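Local atomic coordinates of protein SSD1 (Saccharomyces cerevisiae S288C, PDB entry 7AM1), a protein that binds messenger RNA and represses its translation, as a pseudonuclease of the RNase II family that is implicated in control of the G1 phase. Residues 429-435 with 664-670. Sequence-based numbering, arbitrary orientation.
Sequences LLPQSFN and MRRYADH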
ATOM      1  N   LEU A 429       0.313  -5.216 -17.987  1.00 42.04           N
ATOM      2  CA  LEU A 429      -0.390  -6.487 -17.872  1.00 41.39           C
ATOM      3  C   LEU A 429      -0.301  -7.261 -19.181  1.00 41.38           C
ATOM      4  O   LEU A 429      -0.001  -8.460 -19.189  1.00 41.61           O
ATOM      5  CB  LEU A 429      -1.852  -6.255 -17.489  1.00 41.00           C
ATOM      6  CG  LEU A 429      -2.746  -7.497 -17.429  1.00 41.62           C
ATOM      7  CD1 LEU A 429      -2.266  -8.446 -16.343  1.00 42.23           C
ATOM      8  CD2 LEU A 429      -4.200  -7.108 -17.204  1.00 40.37           C
ATOM      9  N   LEU A 430      -0.533  -6.577 -20.288  1.00 41.53           N
ATOM     10  CA  LEU A 430      -0.667  -7.164 -21.611  1.00 43.50           C
ATOM     11  C   LEU A 430       0.586  -6.928 -22.436  1.00 43.31           C
ATOM     12  O   LEU A 430       1.467  -6.152 -22.056  1.00 41.22           O
ATOM     13  CB  LEU A 430      -1.882  -6.560 -22.317  1.00 46.11           C
ATOM     14  CG  LEU A 430      -3.215  -6.745 -21.590  1.00 47.09           C
ATOM     15  CD1 LEU A 430      -4.289  -5.857 -22.197  1.00 48.15           C
ATOM     16  CD2 LEU A 430      -3.636  -8.204 -21.628  1.00 47.47           C
ATOM     17  N   PRO A 431       0.705  -7.596 -23.583  1.00 46.82           N
ATOM     18  CA  PRO A 431       1.811  -7.287 -24.496  1.00 50.49           C
ATOM     19  C   PRO A 431       1.757  -5.834 -24.936  1.00 54.54           C
ATOM     20  O   PRO A 431       0.683  -5.235 -25.047  1.00 55.12           O
ATOM     21  CB  PRO A 431       1.585  -8.241 -25.675  1.00 51.30           C
ATOM     22  CG  PRO A 431       0.751  -9.349 -25.121  1.00 51.06           C
ATOM     23  CD  PRO A 431      -0.126  -8.707 -24.080  1.00 48.79           C
ATOM     24  N   GLN A 432       2.940  -5.270 -25.196  1.00 57.89           N
ATOM     25  CA  GLN A 432       3.021  -3.887 -25.649  1.00 59.18           C
ATOM     26  C   GLN A 432       2.111  -3.646 -26.844  1.00 58.96           C
ATOM     27  O   GLN A 432       1.497  -2.580 -26.965  1.00 59.48           O
ATOM     28  CB  GLN A 432       4.464  -3.538 -26.015  1.00 61.82           C
ATOM     29  CG  GLN A 432       5.155  -2.637 -25.015  1.00 62.85           C
ATOM     30  CD  GLN A 432       4.491  -1.281 -24.906  1.00 63.30           C
ATOM     31  OE1 GLN A 432       3.794  -0.846 -25.821  1.00 64.66           O
ATOM     32  NE2 GLN A 432       4.700  -0.607 -23.782  1.00 62.25           N
ATOM     33  N   SER A 433       1.998  -4.640 -27.731  1.00 58.12           N
ATOM     34  CA  SER A 433       1.168  -4.491 -28.920  1.00 58.79           C
ATOM     35  C   SER A 433      -0.288  -4.226 -28.564  1.00 57.49           C
ATOM     36  O   SER A 433      -0.990  -3.533 -29.308  1.00 58.23           O
ATOM     37  CB  SER A 433       1.281  -5.744 -29.790  1.00 60.89           C
ATOM     38  OG  SER A 433       0.850  -6.894 -29.081  1.00 61.11           O
ATOM     39  N   PHE A 434      -0.763  -4.766 -27.439  1.00 56.69           N
ATOM     40  CA  PHE A 434      -2.134  -4.505 -27.014  1.00 56.99           C
ATOM     41  C   PHE A 434      -2.290  -3.072 -26.524  1.00 56.87           C
ATOM     42  O   PHE A 434      -3.247  -2.380 -26.889  1.00 59.53           O
ATOM     43  CB  PHE A 434      -2.546  -5.490 -25.920  1.00 56.80           C
ATOM     44  CG  PHE A 434      -2.958  -6.836 -26.438  1.00 57.48           C
ATOM     45  CD1 PHE A 434      -2.044  -7.659 -27.078  1.00 59.19           C
ATOM     46  CD2 PHE A 434      -4.255  -7.285 -26.272  1.00 56.14           C
ATOM     47  CE1 PHE A 434      -2.421  -8.899 -27.551  1.00 60.30           C
ATOM     48  CE2 PHE A 434      -4.638  -8.525 -26.741  1.00 57.12           C
ATOM     49  CZ  PHE A 434      -3.721  -9.333 -27.383  1.00 59.23           C
ATOM     50  N   ASN A 435      -1.361  -2.614 -25.681  1.00 53.76           N
ATOM     51  CA  ASN A 435      -1.387  -1.231 -25.218  1.00 51.87           C
ATOM     52  C   ASN A 435      -1.440  -0.263 -26.390  1.00 52.56           C
ATOM     53  O   ASN A 435      -2.303   0.620 -26.449  1.00 52.02           O
ATOM     54  CB  ASN A 435      -0.155  -0.952 -24.356  1.00 51.49           C
ATOM     55  CG  ASN A 435      -0.234  -1.604 -22.994  1.00 51.73           C
ATOM     56  OD1 ASN A 435      -0.995  -2.544 -22.785  1.00 52.50           O
ATOM     57  ND2 ASN A 435       0.564  -1.109 -22.059  1.00 51.47           N
ATOM     58  N   MET A 664      -6.955  -2.967 -18.776  1.00 41.68           N
ATOM     59  CA  MET A 664      -5.608  -2.924 -19.329  1.00 41.52           C
ATOM     60  C   MET A 664      -4.529  -3.163 -18.280  1.00 39.42           C
ATOM     61  O   MET A 664      -3.373  -3.387 -18.654  1.00 39.62           O
ATOM     62  CB  MET A 664      -5.352  -1.583 -20.020  1.00 44.87           C
ATOM     63  CG  MET A 664      -6.287  -1.289 -21.185  1.00 49.63           C
ATOM     64  SD  MET A 664      -6.124  -2.476 -22.535  1.00 54.08           S
ATOM     65  CE  MET A 664      -4.675  -1.853 -23.377  1.00 55.27           C
ATOM     66  N   ARG A 665      -4.867  -3.121 -16.985  1.00 37.40           N
ATOM     67  CA  ARG A 665      -3.880  -3.325 -15.933  1.00 37.73           C
ATOM     68  C   ARG A 665      -4.300  -4.312 -14.853  1.00 36.83           C
ATOM     69  O   ARG A 665      -3.461  -4.661 -14.014  1.00 38.08           O
ATOM     70  CB  ARG A 665      -3.519  -1.988 -15.260  1.00 37.11           C
ATOM     71  CG  ARG A 665      -4.708  -1.137 -14.810  1.00 36.64           C
ATOM     72  CD  ARG A 665      -4.224   0.134 -14.123  1.00 35.41           C
ATOM     73  NE  ARG A 665      -5.300   0.919 -13.532  1.00 34.87           N
ATOM     74  CZ  ARG A 665      -5.792   0.726 -12.310  1.00 35.71           C
ATOM     75  NH1 ARG A 665      -5.325  -0.252 -11.538  1.00 35.32           N
ATOM     76  NH2 ARG A 665      -6.768   1.507 -11.863  1.00 36.02           N
ATOM     77  N   ARG A 666      -5.548  -4.780 -14.850  1.00 35.91           N
ATOM     78  CA  ARG A 666      -6.035  -5.747 -13.874  1.00 36.22           C
ATOM     79  C   ARG A 666      -6.672  -6.925 -14.597  1.00 37.17           C
ATOM     80  O   ARG A 666      -7.584  -6.740 -15.411  1.00 38.31           O
ATOM     81  CB  ARG A 666      -7.058  -5.112 -12.929  1.00 36.59           C
ATOM     82  CG  ARG A 666      -6.578  -3.864 -12.223  1.00 36.20           C
ATOM     83  CD  ARG A 666      -7.566  -3.456 -11.126  1.00 36.02           C
ATOM     84  NE  ARG A 666      -8.897  -3.168 -11.669  1.00 36.18           N
ATOM     85  CZ  ARG A 666      -9.607  -2.068 -11.416  1.00 35.53           C
ATOM     86  NH1 ARG A 666      -9.130  -1.124 -10.613  1.00 35.90           N
ATOM     87  NH2 ARG A 666     -10.805  -1.912 -11.967  1.00 36.10           N
ATOM     88  N   TYR A 667      -6.207  -8.140 -14.295  1.00 36.60           N
ATOM     89  CA  TYR A 667      -6.799  -9.306 -14.936  1.00 36.98           C
ATOM     90  C   TYR A 667      -8.168  -9.650 -14.360  1.00 35.99           C
ATOM     91  O   TYR A 667      -8.996 -10.232 -15.064  1.00 36.93           O
ATOM     92  CB  TYR A 667      -5.893 -10.533 -14.815  1.00 37.71           C
ATOM     93  CG  TYR A 667      -6.420 -11.687 -15.631  1.00 41.35           C
ATOM     94  CD1 TYR A 667      -6.136 -11.785 -16.986  1.00 42.81           C
ATOM     95  CD2 TYR A 667      -7.242 -12.650 -15.061  1.00 44.16           C
ATOM     96  CE1 TYR A 667      -6.635 -12.823 -17.746  1.00 45.18           C
ATOM     97  CE2 TYR A 667      -7.746 -13.692 -15.813  1.00 46.63           C
ATOM     98  CZ  TYR A 667      -7.440 -13.774 -17.153  1.00 47.17           C
ATOM     99  OH  TYR A 667      -7.941 -14.812 -17.900  1.00 48.93           O
ATOM    100  N   ALA A 668      -8.426  -9.322 -13.090  1.00 34.93           N
ATOM    101  CA  ALA A 668      -9.746  -9.586 -12.528  1.00 35.59           C
ATOM    102  C   ALA A 668     -10.835  -8.967 -13.396  1.00 37.54           C
ATOM    103  O   ALA A 668     -11.901  -9.564 -13.597  1.00 38.12           O
ATOM    104  CB  ALA A 668      -9.832  -9.045 -11.101  1.00 33.97           C
ATOM    105  N   ASP A 669     -10.573  -7.772 -13.935  1.00 37.24           N
ATOM    106  CA  ASP A 669     -11.538  -7.107 -14.800  1.00 37.85           C
ATOM    107  C   ASP A 669     -11.849  -7.936 -16.038  1.00 40.11           C
ATOM    108  O   ASP A 669     -12.966  -7.863 -16.565  1.00 42.26           O
ATOM    109  CB  ASP A 669     -11.012  -5.726 -15.201  1.00 36.07           C
ATOM    110  CG  ASP A 669     -10.885  -4.782 -14.014  1.00 36.63           C
ATOM    111  OD1 ASP A 669     -10.283  -5.195 -13.001  1.00 36.39           O
ATOM    112  OD2 ASP A 669     -11.366  -3.630 -14.093  1.00 36.01           O
ATOM    113  N   HIS A 670     -10.882  -8.719 -16.527  1.00 40.47           N
ATOM    114  CA  HIS A 670     -11.152  -9.595 -17.663  1.00 40.73           C
ATOM    115  C   HIS A 670     -12.250 -10.589 -17.321  1.00 42.14           C
ATOM    116  O   HIS A 670     -13.188 -10.788 -18.099  1.00 43.56           O
ATOM    117  CB  HIS A 670      -9.885 -10.335 -18.090  1.00 39.84           C
ATOM    118  CG  HIS A 670      -8.863  -9.458 -18.740  1.00 41.33           C
ATOM    119  ND1 HIS A 670      -8.153  -9.847 -19.856  1.00 42.15           N
ATOM    120  CD2 HIS A 670      -8.434  -8.211 -18.435  1.00 40.97           C
ATOM    121  CE1 HIS A 670      -7.329  -8.877 -20.208  1.00 42.81           C
ATOM    122  NE2 HIS A 670      -7.479  -7.873 -19.363  1.00 41.63           N
TER
HETATM  123  O   HOH W   1      -1.365  -3.701 -20.198  1.00 39.26           O
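Leu429 and Arg665 have the nearest CA atoms across the contact, 5.1 Å apart, where the turn leading into helix 432-438 meets the turn leading into helix 668-681. No direct hydrogen bond joins the segments. Leu429 and Met664 contribute about equally to the buried surface. The CG of Leu429 stands anti to the backbone N (chi1 176°), which lays the side chain along the Arg665-Arg666 backbone. CB of Leu429 lies 3.4 Å from Met664 O, and CD2 reaches Arg666 N at 3.6 Å. CD2 also approaches NE2 of His670. Leu430 CD2 meets CE1 of the same imidazole at 4.0 Å. The other branch, Leu430 CD1, touches SD of Met664 at 3.9 Å, and these two side chains cross nearly at right angles. The side chain of Met664 is bent at chi2 and chi3 (-63° and -81°). The bend carries CE back to Asn435, 3.8 Å from both its OD1 and its CA. One water bridges the segments: it donates to Met664 O at 2.6 Å and to Asn435 OD1, and accepts from Leu430 N. Behind the interface, Arg666 grips Asp669 side-on through NE and NH2, one nitrogen to each carboxylate oxygen. Arg665 and Arg666 also pair with Asp530, and His670 NE2 bonds to Pro663 O. Both segments belong to the RNB domain, the part of RNase II enzymes that houses the nuclease centre; Ssd1 is non-enzymatic. The chemistry implies a buried, mainly apolar junction between the loops that lead into two helices, in which a single water satisfies three polar atoms and supplies the polar link across it.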